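Side-chain contacts in putative cell surface protein (Streptococcus pyogenes, PDB 4OFQ), which probably acts as a surface adhesin of the antigen I/II family, here seen as its calcium-binding C-terminal beta-sandwich region: residues Met53-Lys57 with Glu58-Lys62; Asp91-Thr94 with Asn95-Met99. All blocks are in the same frame, centred on the assembly; numbering follows the deposited sequence.

Contact 1: residues Met53-Lys57 with Glu58-Lys62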
loop_
_atom_site.group_PDB
_atom_site.type_symbol
_atom_site.label_atom_id
_atom_site.label_comp_id
_atom_site.label_asym_id
_atom_site.label_seq_id
_atom_site.Cartn_x
_atom_site.Cartn_y
_atom_site.Cartn_z
ATOM N N MET A 53 2.441 -8.516 -40.671
ATOM C CA MET A 53 1.808 -9.771 -41.066
ATOM C C MET A 53 0.372 -9.534 -41.514
ATOM O O MET A 53 -0.182 -8.444 -41.320
ATOM C CB MET A 53 1.829 -10.780 -39.918
ATOM C CG MET A 53 3.187 -10.921 -39.235
ATOM S SD MET A 53 3.368 -12.477 -38.337
ATOM C CE MET A 53 2.138 -12.333 -37.066
ATOM N N THR A 54 -0.233 -10.561 -42.101
ATOM C CA THR A 54 -1.642 -10.507 -42.473
ATOM C C THR A 54 -2.419 -11.667 -41.859
ATOM O O THR A 54 -2.276 -12.812 -42.290
ATOM C CB THR A 54 -1.821 -10.545 -43.995
ATOM O OG1 THR A 54 -1.058 -9.484 -44.576
ATOM C CG2 THR A 54 -3.290 -10.375 -44.355
ATOM N N ALA A 55 -3.234 -11.360 -40.854
ATOM C CA ALA A 55 -4.076 -12.358 -40.205
ATOM C C ALA A 55 -5.310 -12.640 -41.054
ATOM O O ALA A 55 -5.796 -11.754 -41.760
ATOM C CB ALA A 55 -4.483 -11.888 -38.829
ATOM N N ALA A 56 -5.808 -13.874 -40.993
ATOM C CA ALA A 56 -7.039 -14.239 -41.689
ATOM C C ALA A 56 -8.212 -13.430 -41.157
ATOM O O ALA A 56 -8.276 -13.131 -39.963
ATOM C CB ALA A 56 -7.316 -15.722 -41.538
ATOM N N LYS A 57 -9.149 -13.087 -42.041
ATOM C CA LYS A 57 -10.296 -12.264 -41.650
ATOM C C LYS A 57 -11.091 -12.916 -40.526
ATOM O O LYS A 57 -11.558 -12.239 -39.618
ATOM C CB LYS A 57 -11.213 -11.995 -42.844
ATOM C CG LYS A 57 -10.536 -11.283 -44.006
ATOM C CD LYS A 57 -10.167 -9.843 -43.653
ATOM C CE LYS A 57 -9.578 -9.105 -44.858
ATOM N NZ LYS A 57 -9.455 -7.631 -44.628
ATOM N N GLU A 58 -11.237 -14.235 -40.597
ATOM C CA GLU A 58 -11.939 -14.986 -39.563
ATOM C C GLU A 58 -11.214 -14.943 -38.214
ATOM O O GLU A 58 -11.849 -14.974 -37.171
ATOM C CB GLU A 58 -12.148 -16.442 -39.990
ATOM C CG GLU A 58 -12.987 -16.610 -41.251
ATOM C CD GLU A 58 -12.171 -16.543 -42.542
ATOM O OE1 GLU A 58 -10.974 -16.187 -42.495
ATOM O OE2 GLU A 58 -12.737 -16.849 -43.613
ATOM N N SER A 59 -9.888 -14.882 -38.238
ATOM C CA SER A 59 -9.122 -14.795 -37.002
ATOM C C SER A 59 -9.240 -13.397 -36.400
ATOM O O SER A 59 -9.376 -13.242 -35.178
ATOM C CB SER A 59 -7.652 -15.150 -37.251
ATOM O OG SER A 59 -7.551 -16.447 -37.817
ATOM N N VAL A 60 -9.203 -12.383 -37.262
ATOM C CA VAL A 60 -9.367 -11.000 -36.810
ATOM C C VAL A 60 -10.708 -10.808 -36.109
ATOM O O VAL A 60 -10.804 -10.098 -35.096
ATOM C CB VAL A 60 -9.226 -10.003 -37.982
ATOM C CG1 VAL A 60 -9.617 -8.593 -37.542
ATOM C CG2 VAL A 60 -7.803 -10.024 -38.512
ATOM N N MET A 61 -11.737 -11.474 -36.626
ATOM C CA MET A 61 -13.076 -11.378 -36.047
ATOM C C MET A 61 -13.150 -11.837 -34.595
ATOM O O MET A 61 -14.086 -11.484 -33.879
ATOM C CB MET A 61 -14.092 -12.165 -36.892
ATOM C CG MET A 61 -14.429 -11.490 -38.203
ATOM S SD MET A 61 -15.491 -12.523 -39.239
ATOM C CE MET A 61 -16.725 -13.031 -38.043
ATOM N N LYS A 62 -12.169 -12.624 -34.162
ATOM C CA LYS A 62 -12.119 -13.078 -32.774
ATOM C C LYS A 62 -11.604 -11.975 -31.848
ATOM O O LYS A 62 -11.737 -12.060 -30.628
ATOM C CB LYS A 62 -11.278 -14.347 -32.645
ATOM C CG LYS A 62 -11.869 -15.534 -33.391
ATOM C CD LYS A 62 -11.062 -16.802 -33.149
ATOM C CE LYS A 62 -11.589 -17.954 -33.983
ATOM N NZ LYS A 62 -10.934 -19.244 -33.617
#
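The carboxylate of Glu58 folds back over the start of helix 57-60: OE1 leads, with Lys57 N 3.6 Å from it and well out of the carboxylate plane, while Ala56 CB lies 3.8 Å from OE1 and close to that plane. A bend at chi2 (87°) turns the acid back to this position. The arrangement is a helix N-terminus, with Ala56 at the N-cap. The first helical bond springs from the carbonyl of this cap residue. Ala56 O takes a straight bond from Val60 N (3.0 Å, 163°) and a weak, bent one from Ser59 N. One residue on, Met61 N bonds to Lys57 O at 3.1 Å and 148°.

Beside these bonds sits a hydrophobic staple: the methyl of Ala55, the residue before the cap, meets Val60 CG2 at 3.8 Å. Phe175 packs against both Ala55 and Ser59, and Ala55 N bonds to Tyr139 OH of helix 135-143, tying this surface turn to the domain. Val60 is the buried residue here. Its CG2 branch, set beside its own backbone N, also reaches Ala56 O at 3.5 Å.

Contact 2: residues Asp91-Thr94 with Asn95-Met99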
loop_
_atom_site.group_PDB
_atom_site.type_symbol
_atom_site.label_atom_id
_atom_site.label_comp_id
_atom_site.label_asym_id
_atom_site.label_seq_id
_atom_site.Cartn_x
_atom_site.Cartn_y
_atom_site.Cartn_z
ATOM N N ASP A 91 -1.769 7.557 -29.553
ATOM C CA ASP A 91 -3.235 7.611 -29.630
ATOM C C ASP A 91 -3.899 7.224 -28.312
ATOM O O ASP A 91 -3.529 6.224 -27.696
ATOM C CB ASP A 91 -3.787 6.682 -30.724
ATOM C CG ASP A 91 -3.448 7.140 -32.130
ATOM O OD1 ASP A 91 -2.904 8.248 -32.289
ATOM O OD2 ASP A 91 -3.741 6.378 -33.078
ATOM N N ASP A 92 -4.883 8.011 -27.892
ATOM C CA ASP A 92 -5.758 7.616 -26.791
ATOM C C ASP A 92 -6.746 6.595 -27.352
ATOM O O ASP A 92 -7.556 6.930 -28.215
ATOM C CB ASP A 92 -6.500 8.843 -26.255
ATOM C CG ASP A 92 -7.537 8.499 -25.199
ATOM O OD1 ASP A 92 -7.533 7.363 -24.673
ATOM O OD2 ASP A 92 -8.365 9.381 -24.888
ATOM N N VAL A 93 -6.674 5.351 -26.882
ATOM C CA VAL A 93 -7.523 4.300 -27.453
ATOM C C VAL A 93 -8.655 3.879 -26.521
ATOM O O VAL A 93 -9.345 2.888 -26.794
ATOM C CB VAL A 93 -6.708 3.055 -27.918
ATOM C CG1 VAL A 93 -5.701 3.441 -28.981
ATOM C CG2 VAL A 93 -6.004 2.390 -26.738
ATOM N N THR A 94 -8.860 4.640 -25.445
ATOM C CA THR A 94 -9.890 4.296 -24.460
ATOM C C THR A 94 -11.284 4.133 -25.085
ATOM O O THR A 94 -12.040 3.249 -24.699
ATOM C CB THR A 94 -9.959 5.318 -23.298
ATOM O OG1 THR A 94 -10.149 6.635 -23.822
ATOM C CG2 THR A 94 -8.675 5.282 -22.487
ATOM N N ASN A 95 -11.621 4.979 -26.055
ATOM C CA ASN A 95 -12.957 4.928 -26.644
ATOM C C ASN A 95 -13.103 3.823 -27.693
ATOM O O ASN A 95 -14.186 3.629 -28.250
ATOM C CB ASN A 95 -13.341 6.282 -27.238
ATOM C CG ASN A 95 -13.395 7.380 -26.190
ATOM O OD1 ASN A 95 -13.225 8.560 -26.502
ATOM N ND2 ASN A 95 -13.620 6.996 -24.936
ATOM N N LEU A 96 -12.008 3.111 -27.961
ATOM C CA LEU A 96 -12.023 2.022 -28.941
ATOM C C LEU A 96 -12.204 0.672 -28.273
ATOM O O LEU A 96 -12.275 -0.359 -28.960
ATOM C CB LEU A 96 -10.720 1.999 -29.735
ATOM C CG LEU A 96 -10.328 3.315 -30.403
ATOM C CD1 LEU A 96 -9.076 3.112 -31.232
ATOM C CD2 LEU A 96 -11.470 3.860 -31.255
ATOM N N LEU A 97 -12.259 0.683 -26.937
ATOM C CA LEU A 97 -12.293 -0.541 -26.141
ATOM C C LEU A 97 -13.484 -0.563 -25.200
ATOM O O LEU A 97 -13.747 0.421 -24.498
ATOM C CB LEU A 97 -11.026 -0.639 -25.271
ATOM C CG LEU A 97 -9.673 -0.600 -25.981
ATOM C CD1 LEU A 97 -8.567 -0.404 -24.954
ATOM C CD2 LEU A 97 -9.456 -1.889 -26.757
ATOM N N GLU A 98 -14.176 -1.697 -25.157
ATOM C CA GLU A 98 -15.202 -1.912 -24.153
ATOM C C GLU A 98 -14.486 -2.199 -22.852
ATOM O O GLU A 98 -13.647 -3.097 -22.797
ATOM C CB GLU A 98 -16.055 -3.128 -24.499
ATOM C CG GLU A 98 -16.761 -3.046 -25.839
ATOM C CD GLU A 98 -17.837 -4.099 -25.985
ATOM O OE1 GLU A 98 -17.783 -5.104 -25.238
ATOM O OE2 GLU A 98 -18.732 -3.917 -26.844
ATOM N N MET A 99 -14.800 -1.439 -21.811
ATOM C CA MET A 99 -14.253 -1.724 -20.490
ATOM C C MET A 99 -15.306 -2.454 -19.667
ATOM O O MET A 99 -16.360 -1.890 -19.370
ATOM C CB MET A 99 -13.834 -0.440 -19.768
ATOM C CG MET A 99 -13.255 -0.717 -18.383
ATOM S SD MET A 99 -12.576 0.738 -17.551
ATOM C CE MET A 99 -11.575 1.485 -18.811
HETATM O O HOH W 1 -10.147 6.851 -27.654
#
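An Asx turn runs straight into a short 3-10 turn, and together they lead the chain into strand 97-102, with Val93 and Leu96 meeting across the bend. Leu96 N donates to Val93 O at 2.9 Å and 153°. The next link, from Leu97 N to Thr94 O, is weak at 3.4 Å, as the chain leaves the turn and straightens.

The Asx turn is gripped by a single oxygen. Asp92 OD1 accepts from Thr94 N at 3.1 Å and from Thr94 OG1 at 2.8 Å, both arriving from the same face of the carboxylate. The hydroxyl comes on the syn side, the amide from farther out of the plane. A chi1 of 55° puts Thr94 OG1 between its backbone N and carbonyl carbon, from where it reaches Asp92 OD1. A water bridges the bend, donating to Asp92 O and accepting from Asn95 N at 2.9 Å.

Val93 splits its two methyls between two leucines. CG1 approaches Leu96 CD1 at 4.1 Å, the side chains crossing at about a right angle, and CG2 reaches Leu97 CD1 at 4.2 Å. Leu97 CG also lies against Val93 O, at 3.6 Å.

Beyond the turn, Val93 bonds through its backbone to Ile85 of strand 80-87, in one sheet, and Glu98 pairs with Val131 of strand 127-132, in the other. Buried Leu97 packs on Ile85, Tyr151 of strand 149-157 and Phe138 of helix 135-143, while Val93 and Leu96 rest on Tyr142 of the same helix.

Contact 1 comes first along the chain, in the connection from strand 38-45 to strand 64-70; contact 2 follows, joining strand 80-87 to strand 97-102. Their centres are 20 Å apart and their nearest atoms about 11 Å apart, so they do not touch. Both belong to the C2 family region, and helix 135-143 serves both: Tyr139 bonds to contact 1, whereas Phe138 and Tyr142 pack on contact 2. Each connection feeds a strand of the same six-stranded mixed sheet. There, strand 97-102 lies outermost beside 127-132, which in turn neighbours 64-70, the strand whose end supplies Asp69 and Tyr70 to the calcium site.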